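Local coordinates for inclusion membrane protein A (Chlamydia trachomatis, PDB 6E7E) that is a SNARE-like protein of the chlamydial inclusion membrane whose soluble domain, the part described here, probably mediates homotypic fusion of inclusions, at residues Lys19-Met24 / Gln58-Asn63; Thr108-Glu113 / Glu129-Ile134; Arg82-Gln87 / Ser154-Gln159. The protein carries 2 engineered substitutions. All coordinates share one frame; numbering follows the deposited sequence.

Interaction 1 of 3, residues Lys19-Met24 / Gln58-Asn63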
ATOM      1  N   LYS A  19       1.245   1.328   7.725  1.00  8.73           N
ATOM      2  CA  LYS A  19       0.075   0.871   8.479  1.00  9.82           C
ATOM      3  C   LYS A  19      -1.005   1.952   8.448  1.00  9.30           C
ATOM      4  O   LYS A  19      -2.195   1.612   8.375  1.00  9.98           O
ATOM      5  CB  LYS A  19       0.466   0.523   9.908  1.00 10.68           C
ATOM      6  CG  LYS A  19       1.282  -0.757   9.999  1.00 12.51           C
ATOM      7  CD  LYS A  19       1.723  -1.067  11.404  1.00 16.37           C
ATOM      8  CE  LYS A  19       2.446  -2.382  11.484  1.00 19.84           C
ATOM      9  NZ  LYS A  19       2.832  -2.711  12.873  1.00 29.73           N
ATOM     10  N   GLU A  20      -0.636   3.223   8.495  1.00  8.71           N
ATOM     11  CA  GLU A  20      -1.643   4.294   8.345  1.00  8.88           C
ATOM     12  C   GLU A  20      -2.251   4.268   6.947  1.00  8.40           C
ATOM     13  O   GLU A  20      -3.472   4.416   6.786  1.00  8.99           O
ATOM     14  CB  GLU A  20      -1.010   5.655   8.600  1.00  9.90           C
ATOM     15  CG  GLU A  20      -0.527   5.836  10.018  1.00 11.44           C
ATOM     16  CD  GLU A  20      -0.189   7.259  10.356  1.00 17.33           C
ATOM     17  OE1 GLU A  20      -0.010   8.060   9.425  1.00 19.39           O
ATOM     18  OE2 GLU A  20      -0.183   7.569  11.548  1.00 26.78           O
ATOM     19  N   ILE A  21      -1.414   4.106   5.940  1.00  8.49           N
ATOM     20  CA  ILE A  21      -1.858   4.024   4.536  1.00  8.71           C
ATOM     21  C   ILE A  21      -2.801   2.840   4.399  1.00  9.12           C
ATOM     22  O   ILE A  21      -3.852   2.955   3.768  1.00  9.15           O
ATOM     23  CB  ILE A  21      -0.641   3.943   3.609  1.00  9.23           C
ATOM     24  CG1 ILE A  21       0.090   5.280   3.529  1.00  9.91           C
ATOM     25  CG2 ILE A  21      -1.036   3.429   2.241  1.00  9.73           C
ATOM     26  CD1 ILE A  21       1.508   5.135   2.987  1.00 11.06           C
ATOM     27  N   ASN A  22      -2.441   1.701   4.965  1.00  8.96           N
ATOM     28  CA  ASN A  22      -3.308   0.510   4.891  1.00 10.08           C
ATOM     29  C   ASN A  22      -4.685   0.816   5.460  1.00  9.34           C
ATOM     30  O   ASN A  22      -5.709   0.481   4.873  1.00  9.91           O
ATOM     31  CB  ASN A  22      -2.651  -0.622   5.676  1.00 11.27           C
ATOM     32  CG  ASN A  22      -3.478  -1.882   5.687  1.00 12.69           C
ATOM     33  OD1 ASN A  22      -3.917  -2.356   6.738  1.00 17.60           O
ATOM     34  ND2 ASN A  22      -3.774  -2.388   4.522  1.00 15.01           N
ATOM     35  N   PHE A  23      -4.711   1.429   6.631  1.00  8.98           N
ATOM     36  CA  PHE A  23      -6.007   1.733   7.269  1.00  9.27           C
ATOM     37  C   PHE A  23      -6.797   2.697   6.378  1.00  8.60           C
ATOM     38  O   PHE A  23      -7.985   2.475   6.115  1.00  9.37           O
ATOM     39  CB  PHE A  23      -5.815   2.333   8.659  1.00 10.02           C
ATOM     40  CG  PHE A  23      -7.158   2.675   9.228  1.00  9.88           C
ATOM     41  CD1 PHE A  23      -8.012   1.686   9.695  1.00 11.26           C
ATOM     42  CD2 PHE A  23      -7.629   3.974   9.127  1.00  9.96           C
ATOM     43  CE1 PHE A  23      -9.301   2.016  10.082  1.00 12.43           C
ATOM     44  CE2 PHE A  23      -8.915   4.287   9.535  1.00 10.44           C
ATOM     45  CZ  PHE A  23      -9.736   3.317  10.035  1.00 11.87           C
ATOM     46  N   MET A  24      -6.173   3.765   5.919  1.00  8.78           N
ATOM     47  CA  MET A  24      -6.892   4.750   5.089  1.00  8.79           C
ATOM     48  C   MET A  24      -7.374   4.110   3.796  1.00  9.11           C
ATOM     49  O   MET A  24      -8.520   4.387   3.374  1.00  9.51           O
ATOM     50  CB  MET A  24      -6.014   5.957   4.789  1.00  8.86           C
ATOM     51  CG  MET A  24      -5.812   6.800   6.018  1.00  9.44           C
ATOM     52  SD  MET A  24      -4.907   8.335   5.639  1.00 11.39           S
ATOM     53  CE  MET A  24      -3.226   7.777   5.741  1.00 12.68           C
ATOM     54  N   GLN A  58      -7.804  -4.701  -2.307  1.00 18.80           N
ATOM     55  CA  GLN A  58      -7.876  -5.997  -1.599  1.00 21.80           C
ATOM     56  C   GLN A  58      -6.469  -6.437  -1.205  1.00 21.64           C
ATOM     57  O   GLN A  58      -5.560  -6.386  -2.046  1.00 21.00           O
ATOM     58  CB  GLN A  58      -8.505  -7.085  -2.468  1.00 23.99           C
ATOM     59  CG  GLN A  58     -10.003  -6.942  -2.671  1.00 25.66           C
ATOM     60  CD  GLN A  58     -10.601  -8.074  -3.470  1.00 31.20           C
ATOM     61  OE1 GLN A  58     -11.464  -8.801  -2.992  1.00 41.79           O
ATOM     62  NE2 GLN A  58     -10.143  -8.228  -4.702  1.00 34.34           N
ATOM     63  N   GLY A  59      -6.313  -6.839   0.048  1.00 24.66           N
ATOM     64  CA  GLY A  59      -5.077  -7.464   0.524  1.00 22.71           C
ATOM     65  C   GLY A  59      -3.921  -6.481   0.537  1.00 22.49           C
ATOM     66  O   GLY A  59      -2.764  -6.934   0.466  1.00 22.82           O
ATOM     67  N   PHE A  60      -4.176  -5.178   0.680  1.00 21.21           N
ATOM     68  CA  PHE A  60      -3.081  -4.188   0.676  1.00 17.84           C
ATOM     69  C   PHE A  60      -2.083  -4.533   1.785  1.00 14.71           C
ATOM     70  O   PHE A  60      -0.932  -4.354   1.526  1.00 16.33           O
ATOM     71  CB  PHE A  60      -3.593  -2.747   0.754  1.00 18.66           C
ATOM     72  CG  PHE A  60      -2.471  -1.740   0.743  1.00 16.51           C
ATOM     73  CD1 PHE A  60      -1.827  -1.387  -0.425  1.00 18.53           C
ATOM     74  CD2 PHE A  60      -1.937  -1.272   1.916  1.00 13.54           C
ATOM     75  CE1 PHE A  60      -0.749  -0.516  -0.417  1.00 19.32           C
ATOM     76  CE2 PHE A  60      -0.867  -0.393   1.925  1.00 15.03           C
ATOM     77  CZ  PHE A  60      -0.269  -0.021   0.759  1.00 17.92           C
ATOM     78  N   ARG A  61      -2.499  -4.964   2.973  1.00 16.04           N
ATOM     79  CA  ARG A  61      -1.527  -5.202   4.076  1.00 18.87           C
ATOM     80  C   ARG A  61      -0.489  -6.218   3.606  1.00 19.53           C
ATOM     81  O   ARG A  61       0.699  -6.070   3.937  1.00 22.19           O
ATOM     82  CB  ARG A  61      -2.235  -5.598   5.374  1.00 25.18           C
ATOM     83  CG  ARG A  61      -2.871  -6.978   5.388  1.00 30.79           C
ATOM     84  CD  ARG A  61      -3.037  -7.439   6.828  1.00 36.69           C
ATOM     85  NE  ARG A  61      -3.904  -8.606   6.940  1.00 46.46           N
ATOM     86  CZ  ARG A  61      -5.233  -8.576   7.052  1.00 49.66           C
ATOM     87  NH1 ARG A  61      -5.891  -7.428   7.077  1.00 49.27           N
ATOM     88  NH2 ARG A  61      -5.903  -9.712   7.136  1.00 50.85           N
ATOM     89  N   ASP A  62      -0.924  -7.169   2.792  1.00 20.44           N
ATOM     90  CA  ASP A  62      -0.036  -8.256   2.318  1.00 24.44           C
ATOM     91  C   ASP A  62       1.026  -7.660   1.396  1.00 22.81           C
ATOM     92  O   ASP A  62       2.091  -8.227   1.329  1.00 28.98           O
ATOM     93  CB  ASP A  62      -0.826  -9.383   1.644  1.00 28.38           C
ATOM     94  CG  ASP A  62      -1.762 -10.091   2.605  1.00 36.87           C
ATOM     95  OD1 ASP A  62      -1.336 -10.335   3.752  1.00 44.75           O
ATOM     96  OD2 ASP A  62      -2.919 -10.365   2.208  1.00 48.94           O
ATOM     97  N   ASN A  63       0.782  -6.501   0.786  1.00 21.26           N
ATOM     98  CA  ASN A  63       1.703  -5.885  -0.205  1.00 20.12           C
ATOM     99  C   ASN A  63       2.894  -5.193   0.476  1.00 16.12           C
ATOM    100  O   ASN A  63       3.835  -4.800  -0.250  1.00 16.39           O
ATOM    101  CB  ASN A  63       0.948  -4.908  -1.110  1.00 22.65           C
ATOM    102  CG  ASN A  63       0.037  -5.614  -2.097  1.00 29.89           C
ATOM    103  OD1 ASN A  63      -1.112  -5.217  -2.317  1.00 36.33           O
ATOM    104  ND2 ASN A  63       0.524  -6.717  -2.640  1.00 35.12           N
TER
HETATM  105  O   HOH W   1      -5.172  -4.691   4.226  1.00 35.71           O
HETATM  106  O   HOH W   2      -6.177  -4.259   6.700  1.00 41.23           O

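Interaction 2 of 3, residues Thr108-Glu113 / Glu129-Ile134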
ATOM      1  N   THR A 108      -9.326  11.170  -1.464  1.00  9.39           N
ATOM      2  CA  THR A 108     -10.203  11.268  -0.273  1.00  9.24           C
ATOM      3  C   THR A 108     -11.522  11.982  -0.545  1.00  9.21           C
ATOM      4  O   THR A 108     -12.549  11.468  -0.129  1.00 10.31           O
ATOM      5  CB  THR A 108      -9.428  11.899   0.876  1.00 10.48           C
ATOM      6  OG1 THR A 108      -8.436  10.984   1.337  1.00 11.20           O
ATOM      7  CG2 THR A 108     -10.306  12.196   2.062  1.00 11.83           C
ATOM      8  N   PRO A 109     -11.559  13.139  -1.226  1.00  9.90           N
ATOM      9  CA  PRO A 109     -12.849  13.813  -1.376  1.00  9.98           C
ATOM     10  C   PRO A 109     -13.721  13.282  -2.512  1.00  9.52           C
ATOM     11  O   PRO A 109     -14.841  13.764  -2.662  1.00 10.68           O
ATOM     12  CB  PRO A 109     -12.477  15.260  -1.687  1.00 13.65           C
ATOM     13  CG  PRO A 109     -11.036  15.289  -2.008  1.00 16.99           C
ATOM     14  CD  PRO A 109     -10.425  13.956  -1.660  1.00 11.31           C
ATOM     15  N   LEU A 110     -13.219  12.404  -3.351  1.00  9.43           N
ATOM     16  CA  LEU A 110     -13.899  12.206  -4.649  1.00 10.25           C
ATOM     17  C   LEU A 110     -15.201  11.412  -4.570  1.00 10.56           C
ATOM     18  O   LEU A 110     -16.118  11.755  -5.313  1.00 11.85           O
ATOM     19  CB  LEU A 110     -12.916  11.562  -5.620  1.00 12.11           C
ATOM     20  CG  LEU A 110     -11.711  12.451  -5.951  1.00 15.90           C
ATOM     21  CD1 LEU A 110     -10.862  11.749  -6.992  1.00 15.54           C
ATOM     22  CD2 LEU A 110     -12.052  13.876  -6.373  1.00 19.18           C
ATOM     23  N   ALA A 111     -15.364  10.450  -3.687  1.00 10.74           N
ATOM     24  CA  ALA A 111     -16.635   9.711  -3.632  1.00 12.40           C
ATOM     25  C   ALA A 111     -17.755  10.673  -3.219  1.00 12.02           C
ATOM     26  O   ALA A 111     -18.842  10.661  -3.808  1.00 12.96           O
ATOM     27  CB  ALA A 111     -16.541   8.547  -2.679  1.00 14.37           C
ATOM     28  N   GLU A 112     -17.599  11.388  -2.127  1.00 12.34           N
ATOM     29  CA  GLU A 112     -18.654  12.352  -1.722  1.00 13.37           C
ATOM     30  C   GLU A 112     -18.730  13.478  -2.758  1.00 12.33           C
ATOM     31  O   GLU A 112     -19.835  13.987  -2.984  1.00 13.97           O
ATOM     32  CB  GLU A 112     -18.375  12.917  -0.327  1.00 30.00           C
ATOM     33  CG  GLU A 112     -18.435  11.882   0.786  1.00 30.00           C
ATOM     34  CD  GLU A 112     -19.849  11.406   1.060  1.00 30.00           C
ATOM     35  OE1 GLU A 112     -20.775  12.243   1.038  1.00 30.00           O
ATOM     36  OE2 GLU A 112     -20.034  10.194   1.299  1.00 30.00           O
ATOM     37  N   GLU A 113     -17.773  13.887  -3.498  1.00 11.90           N
ATOM     38  CA  GLU A 113     -17.951  14.875  -4.571  1.00 12.67           C
ATOM     39  C   GLU A 113     -18.835  14.287  -5.673  1.00 11.65           C
ATOM     40  O   GLU A 113     -19.714  14.988  -6.177  1.00 12.41           O
ATOM     41  CB  GLU A 113     -16.630  15.406  -5.088  1.00 14.06           C
ATOM     42  CG  GLU A 113     -16.792  16.429  -6.197  1.00 15.47           C
ATOM     43  CD  GLU A 113     -17.522  17.724  -5.879  1.00 17.46           C
ATOM     44  OE1 GLU A 113     -17.873  17.957  -4.698  1.00 17.38           O
ATOM     45  OE2 GLU A 113     -17.705  18.524  -6.818  1.00 18.50           O
ATOM     46  N   GLU A 129     -13.185  10.412 -15.017  1.00 11.81           N
ATOM     47  CA  GLU A 129     -11.849  10.415 -15.643  1.00 12.43           C
ATOM     48  C   GLU A 129     -10.773  10.574 -14.566  1.00 11.18           C
ATOM     49  O   GLU A 129      -9.742   9.896 -14.646  1.00 11.51           O
ATOM     50  CB  GLU A 129     -11.789  11.541 -16.667  1.00 14.00           C
ATOM     51  CG  GLU A 129     -10.412  11.748 -17.233  1.00 16.75           C
ATOM     52  CD  GLU A 129      -9.861  10.518 -17.900  1.00 18.56           C
ATOM     53  OE1 GLU A 129     -10.656   9.602 -18.241  1.00 21.29           O
ATOM     54  OE2 GLU A 129      -8.642  10.484 -18.069  1.00 22.06           O
ATOM     55  N   GLU A 130     -11.008  11.431 -13.581  1.00 11.09           N
ATOM     56  CA  GLU A 130     -10.036  11.600 -12.495  1.00 11.08           C
ATOM     57  C   GLU A 130      -9.898  10.288 -11.728  1.00  9.87           C
ATOM     58  O   GLU A 130      -8.765   9.894 -11.376  1.00 10.65           O
ATOM     59  CB  GLU A 130     -10.469  12.731 -11.585  1.00 13.39           C
ATOM     60  CG  GLU A 130      -9.458  13.001 -10.510  1.00 16.28           C
ATOM     61  CD  GLU A 130      -9.744  14.212  -9.651  1.00 21.58           C
ATOM     62  OE1 GLU A 130     -10.875  14.715  -9.709  1.00 26.16           O
ATOM     63  OE2 GLU A 130      -8.825  14.662  -8.939  1.00 31.26           O
ATOM     64  N   LEU A 131     -10.992   9.621 -11.455  1.00  9.27           N
ATOM     65  CA  LEU A 131     -10.966   8.356 -10.717  1.00  8.71           C
ATOM     66  C   LEU A 131     -10.179   7.310 -11.496  1.00  8.31           C
ATOM     67  O   LEU A 131      -9.385   6.571 -10.895  1.00  8.93           O
ATOM     68  CB  LEU A 131     -12.378   7.880 -10.408  1.00  8.71           C
ATOM     69  CG  LEU A 131     -13.059   8.650  -9.291  1.00 10.03           C
ATOM     70  CD1 LEU A 131     -14.543   8.300  -9.273  1.00 11.97           C
ATOM     71  CD2 LEU A 131     -12.423   8.343  -7.952  1.00 11.90           C
ATOM     72  N   LYS A 132     -10.386   7.214 -12.797  1.00  8.52           N
ATOM     73  CA  LYS A 132      -9.644   6.229 -13.588  1.00  8.87           C
ATOM     74  C   LYS A 132      -8.149   6.536 -13.543  1.00  8.86           C
ATOM     75  O   LYS A 132      -7.317   5.603 -13.480  1.00  9.45           O
ATOM     76  CB  LYS A 132     -10.101   6.223 -15.032  1.00  9.50           C
ATOM     77  CG  LYS A 132     -11.477   5.640 -15.263  1.00 10.41           C
ATOM     78  CD  LYS A 132     -11.902   5.801 -16.684  1.00 11.76           C
ATOM     79  CE  LYS A 132     -13.300   5.293 -16.948  1.00 14.47           C
ATOM     80  NZ  LYS A 132     -13.785   5.750 -18.274  1.00 17.10           N
ATOM     81  N   THR A 133      -7.795   7.815 -13.560  1.00  9.57           N
ATOM     82  CA  THR A 133      -6.371   8.214 -13.546  1.00  9.73           C
ATOM     83  C   THR A 133      -5.751   7.842 -12.197  1.00  9.20           C
ATOM     84  O   THR A 133      -4.610   7.312 -12.168  1.00  9.94           O
ATOM     85  CB  THR A 133      -6.287   9.706 -13.878  1.00 11.50           C
ATOM     86  OG1 THR A 133      -6.900   9.957 -15.145  1.00 13.16           O
ATOM     87  CG2 THR A 133      -4.864  10.206 -13.897  1.00 14.19           C
ATOM     88  N   ILE A 134      -6.421   8.132 -11.108  1.00  8.82           N
ATOM     89  CA  ILE A 134      -5.907   7.760  -9.773  1.00  8.79           C
ATOM     90  C   ILE A 134      -5.842   6.243  -9.638  1.00  8.61           C
ATOM     91  O   ILE A 134      -4.862   5.723  -9.097  1.00  9.30           O
ATOM     92  CB  ILE A 134      -6.754   8.394  -8.661  1.00  9.17           C
ATOM     93  CG1 ILE A 134      -6.631   9.912  -8.721  1.00 10.53           C
ATOM     94  CG2 ILE A 134      -6.338   7.834  -7.311  1.00 10.29           C
ATOM     95  CD1 ILE A 134      -7.683  10.605  -7.916  1.00 13.11           C
TER

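Interaction 3 of 3, residues Arg82-Gln87 / Ser154-Gln159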
ATOM      1  N   ARG A  82      20.818  -8.977   9.367  1.00 12.53           N
ATOM      2  CA  ARG A  82      20.859  -7.510   9.233  1.00 13.39           C
ATOM      3  C   ARG A  82      21.400  -7.070   7.872  1.00 13.45           C
ATOM      4  O   ARG A  82      21.173  -5.904   7.512  1.00 14.79           O
ATOM      5  CB  ARG A  82      21.653  -6.882  10.378  1.00 14.31           C
ATOM      6  CG  ARG A  82      20.919  -6.952  11.712  1.00 15.70           C
ATOM      7  CD  ARG A  82      21.559  -6.100  12.761  1.00 18.17           C
ATOM      8  NE  ARG A  82      22.923  -6.463  13.061  1.00 19.34           N
ATOM      9  CZ  ARG A  82      23.295  -7.340  13.989  1.00 19.75           C
ATOM     10  NH1 ARG A  82      22.405  -7.973  14.740  1.00 19.45           N
ATOM     11  NH2 ARG A  82      24.577  -7.507  14.221  1.00 22.75           N
ATOM     12  N   LYS A  83      21.988  -7.950   7.071  1.00 13.83           N
ATOM     13  CA  LYS A  83      22.327  -7.567   5.683  1.00 15.27           C
ATOM     14  C   LYS A  83      21.065  -7.215   4.887  1.00 14.37           C
ATOM     15  O   LYS A  83      21.182  -6.544   3.874  1.00 17.36           O
ATOM     16  CB  LYS A  83      23.133  -8.663   5.007  1.00 18.80           C
ATOM     17  CG  LYS A  83      24.464  -8.915   5.686  1.00 21.03           C
ATOM     18  CD  LYS A  83      25.280  -9.979   5.035  1.00 25.70           C
ATOM     19  CE  LYS A  83      26.525 -10.308   5.836  1.00 27.06           C
ATOM     20  NZ  LYS A  83      27.310 -11.397   5.208  1.00 31.06           N
ATOM     21  N   LEU A  84      19.903  -7.703   5.293  1.00 11.88           N
ATOM     22  CA  LEU A  84      18.646  -7.407   4.561  1.00 11.91           C
ATOM     23  C   LEU A  84      18.174  -5.980   4.816  1.00 11.84           C
ATOM     24  O   LEU A  84      17.256  -5.540   4.109  1.00 13.36           O
ATOM     25  CB  LEU A  84      17.584  -8.434   4.918  1.00 11.40           C
ATOM     26  CG  LEU A  84      17.925  -9.851   4.463  1.00 12.74           C
ATOM     27  CD1 LEU A  84      16.865 -10.839   4.890  1.00 13.36           C
ATOM     28  CD2 LEU A  84      18.140  -9.961   2.956  1.00 15.66           C
ATOM     29  N   PHE A  85      18.764  -5.266   5.762  1.00 11.91           N
ATOM     30  CA  PHE A  85      18.525  -3.808   5.908  1.00 12.85           C
ATOM     31  C   PHE A  85      19.353  -3.097   4.839  1.00 14.91           C
ATOM     32  O   PHE A  85      20.515  -2.820   5.100  1.00 20.58           O
ATOM     33  CB  PHE A  85      18.843  -3.302   7.313  1.00 13.65           C
ATOM     34  CG  PHE A  85      17.811  -3.695   8.331  1.00 13.64           C
ATOM     35  CD1 PHE A  85      17.764  -4.957   8.892  1.00 16.65           C
ATOM     36  CD2 PHE A  85      16.821  -2.794   8.692  1.00 15.36           C
ATOM     37  CE1 PHE A  85      16.787  -5.293   9.823  1.00 20.46           C
ATOM     38  CE2 PHE A  85      15.836  -3.140   9.603  1.00 16.74           C
ATOM     39  CZ  PHE A  85      15.816  -4.388  10.165  1.00 18.37           C
ATOM     40  N   SER A  86      18.785  -2.897   3.656  1.00 17.25           N
ATOM     41  CA  SER A  86      19.453  -2.312   2.473  1.00 17.05           C
ATOM     42  C   SER A  86      19.150  -0.814   2.443  1.00 14.85           C
ATOM     43  O   SER A  86      17.951  -0.463   2.387  1.00 13.69           O
ATOM     44  CB  SER A  86      18.942  -2.921   1.191  1.00 18.46           C
ATOM     45  OG  SER A  86      19.174  -2.033   0.092  1.00 18.81           O
ATOM     46  N   GLN A  87      20.158   0.056   2.499  1.00 16.97           N
ATOM     47  CA  GLN A  87      19.873   1.519   2.509  1.00 17.48           C
ATOM     48  C   GLN A  87      19.197   1.888   1.181  1.00 14.43           C
ATOM     49  O   GLN A  87      18.289   2.699   1.209  1.00 14.41           O
ATOM     50  CB  GLN A  87      21.083   2.370   2.884  1.00 21.29           C
ATOM     51  CG  GLN A  87      22.103   2.506   1.784  1.00 24.87           C
ATOM     52  CD  GLN A  87      23.365   3.119   2.334  1.00 24.07           C
ATOM     53  OE1 GLN A  87      24.037   2.533   3.190  1.00 24.05           O
ATOM     54  NE2 GLN A  87      23.678   4.314   1.857  1.00 29.10           N
ATOM     55  N   SER A 154      10.635 -13.350   0.914  1.00 10.44           N
ATOM     56  CA  SER A 154      11.306 -14.596   0.509  1.00 10.20           C
ATOM     57  C   SER A 154      12.658 -14.689   1.207  1.00  9.35           C
ATOM     58  O   SER A 154      13.069 -15.769   1.694  1.00  9.95           O
ATOM     59  CB  SER A 154      11.497 -14.664  -0.987  1.00 12.19           C
ATOM     60  OG  SER A 154      10.249 -14.747  -1.681  1.00 16.77           O
ATOM     61  N   GLN A 155      13.403 -13.605   1.208  1.00  9.44           N
ATOM     62  CA  GLN A 155      14.758 -13.583   1.787  1.00  9.25           C
ATOM     63  C   GLN A 155      14.726 -13.809   3.299  1.00  9.33           C
ATOM     64  O   GLN A 155      15.561 -14.558   3.843  1.00  9.41           O
ATOM     65  CB  GLN A 155      15.443 -12.275   1.439  1.00  9.92           C
ATOM     66  CG  GLN A 155      15.703 -12.104  -0.038  1.00 11.21           C
ATOM     67  CD  GLN A 155      15.999 -10.677  -0.404  1.00 11.99           C
ATOM     68  OE1 GLN A 155      15.465  -9.733   0.204  1.00 12.46           O
ATOM     69  NE2 GLN A 155      16.766 -10.533  -1.481  1.00 14.12           N
ATOM     70  N   ILE A 156      13.843 -13.102   3.976  1.00  9.39           N
ATOM     71  CA  ILE A 156      13.714 -13.256   5.439  1.00 10.49           C
ATOM     72  C   ILE A 156      13.290 -14.683   5.758  1.00 10.07           C
ATOM     73  O   ILE A 156      13.823 -15.253   6.717  1.00 11.10           O
ATOM     74  CB  ILE A 156      12.695 -12.252   6.004  1.00 11.61           C
ATOM     75  CG1 ILE A 156      13.171 -10.823   5.807  1.00 12.03           C
ATOM     76  CG2 ILE A 156      12.396 -12.557   7.457  1.00 13.23           C
ATOM     77  CD1 ILE A 156      12.099  -9.822   6.034  1.00 13.64           C
ATOM     78  N   ALA A 157      12.301 -15.219   5.046  1.00 10.27           N
ATOM     79  CA  ALA A 157      11.778 -16.551   5.383  1.00 11.28           C
ATOM     80  C   ALA A 157      12.929 -17.556   5.288  1.00 10.84           C
ATOM     81  O   ALA A 157      13.046 -18.423   6.156  1.00 11.48           O
ATOM     82  CB  ALA A 157      10.647 -16.939   4.467  1.00 12.49           C
ATOM     83  N   LEU A 158      13.729 -17.478   4.236  1.00  9.88           N
ATOM     84  CA  LEU A 158      14.815 -18.448   4.047  1.00  9.81           C
ATOM     85  C   LEU A 158      15.847 -18.288   5.171  1.00  9.26           C
ATOM     86  O   LEU A 158      16.306 -19.298   5.739  1.00  9.67           O
ATOM     87  CB  LEU A 158      15.441 -18.268   2.664  1.00 10.37           C
ATOM     88  CG  LEU A 158      16.523 -19.287   2.347  1.00 10.92           C
ATOM     89  CD1 LEU A 158      15.952 -20.681   2.305  1.00 12.21           C
ATOM     90  CD2 LEU A 158      17.190 -18.935   1.030  1.00 12.50           C
ATOM     91  N   GLN A 159      16.243 -17.057   5.475  1.00  9.59           N
ATOM     92  CA  GLN A 159      17.255 -16.831   6.508  1.00  9.71           C
ATOM     93  C   GLN A 159      16.744 -17.261   7.878  1.00  9.75           C
ATOM     94  O   GLN A 159      17.494 -17.851   8.662  1.00 10.07           O
ATOM     95  CB  GLN A 159      17.724 -15.389   6.485  1.00 10.14           C
ATOM     96  CG  GLN A 159      18.831 -15.080   7.475  1.00 11.18           C
ATOM     97  CD  GLN A 159      20.118 -15.831   7.211  1.00 11.40           C
ATOM     98  OE1 GLN A 159      20.446 -16.191   6.073  1.00 12.95           O
ATOM     99  NE2 GLN A 159      20.896 -16.060   8.259  1.00 12.89           N
TER

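Interaction 1 of 3, residues Lys19-Met24 / Gln58-Asn63
Phe60 lays the CD2-CE2 edge of its ring along Asn22 of helix 4-38, and sits buried within the helical bundle, at the loop between helix 44-57 and helix 65-73. The ring and the Asn22 amide are nearly coplanar, 17° apart, and Asn22 ND2 comes to the ring's edge, 3.4 Å from Phe60 CD2. This is contact beside the ring, with the amide N-H groups not directed over its face. Farther along the ring, Ile21 CG2 packs obliquely against Phe60 CZ at 3.8 Å. A large aromatic suits this loop position because it also packs on Leu25, Ile142 and Leu145, apolar residues of two helices. Asparagine suits the boundary: its CB and ND2 lie at the ring's edge, and both ND2 and OD1 also bond to water. With CG anti to the backbone N (chi1 179°), the amide reaches out to Arg61, where two donors, Asn22 ND2 and Arg61 N, lie close without bonding. One water resolves this by accepting from both, 2.7 Å from Asn22 ND2 and 3.0 Å from Arg61 N. A second water donates to Asn22 OD1 at 3.0 Å and accepts a weak bond from Arg61 NH1, lying in the guanidinium plane at its edge.

Interaction 2 of 3, residues Thr108-Glu113 / Glu129-Ile134
Leu110 points its side chain from the first turn of helix 110-119 at helix 125-165, where its fork meets two buried aliphatic residues and one partly exposed glutamate. The buried part is tightly packed. Leu110 CD1 meets Ile134 CD1 tip to tip at 3.5 Å, a close approach for two methyls, and Leu110 CD1 also touches Leu131 CD2 at 3.9 Å. Leu131 further meets the root of the same side chain, with Leu131 CD2 4.0 Å from Leu110 CB. Branched aliphatic side chains suit the place because Leu131 is set among Phe32, Leu46, Val49, Phe53 and Leu107, and Ile134 also meets Phe106. The more exposed border belongs to Glu130, which lies across both methyls: Leu110 CD1 is 3.8 Å from Glu130 CD and so is shared with the apolar pair, while CD2 touches only Glu130 within the two segments. The glutamate is extended, its CG anti to the backbone N (chi1 -176°), and it crosses the leucine at about a right angle, bringing Glu130 OE1 to 3.6 Å from Leu110 CD2. That is van der Waals contact, without a hydrogen bond. Glutamate suits such a border, since its CG and CD help to cover the leucine. The result is an apolar core contact with a charged border, as is common between the two helices of a helical hairpin.

Interaction 3 of 3, residues Arg82-Gln87 / Ser154-Gln159
Leu84 reaches from the loop between helix 79-82 and helix 87-107 to the flank of helix 125-165, and is the one residue of 82-87 that touches 154-159. Its CB is directed at that helix, and the first torsion, chi1 -65°, which sets CG anti to the carbonyl carbon, carries the fork of the side chain out to it. Neither CB nor CG comes within 4.2 Å of the facing segment; the touching is left to the two methyls. CD1 lies toward Ile156 and CD2 toward Gln155, though Gln155 CB meets both. Leu84 CD1 packs against Ile156 CG1 at 3.8 Å, and it also comes to the backbone, with Leu84 CD1 3.9 Å from Ile156 N. Leu84 CD2 lies 3.9 Å from Gln155 CB and 3.8 Å from Gln155 OE1, the amide oxygen meeting the methyl in simple van der Waals contact. Gln155 crosses the leucine obliquely, its chain extended beyond CG. Each residue type answers to its surroundings. A branched leucine can touch two consecutive helix residues at once, isoleucine fills the buried side, and a glutamine, partly exposed, offers aliphatic carbon to the methyls while keeping an amide at its end.

Arg82 to Phe85 form a type I beta turn, closed by a bond of 3.0 Å from Phe85 N to Arg82 O, and Ser86 then serves as N-cap of helix 87-107, its OG bonded to Ile89 N. Beside the contact runs helix 65-73, whose Leu70 touches Leu84, Phe85 and Ile156 alike. Phe85 is buried and also packs on Asn4 and Leu11, so the turn sits between helix 4-38, helix 65-73 and helix 125-165 in this helical bundle.

How the interactions relate
The three contacts are spread along an elongated, mainly helical domain without strands. Interaction 1 is near the middle, its centre about 5 Å from that of the chain and about 19 and 22 Å from the centres of interactions 2 and 3. Those two lie on opposite sides of the chain's centre, their own centres about 38 Å apart, yet both use the long helix 125-165. Interaction 1 ties helix 4-38 to a loop and comes first along the chain. The chain then enters interaction 3 at 82-87, completes interaction 2 and returns to interaction 3 at 154-159. The contacts are separate, with loops or a short helix meeting the long helices at different levels, as fits an elongated bundle.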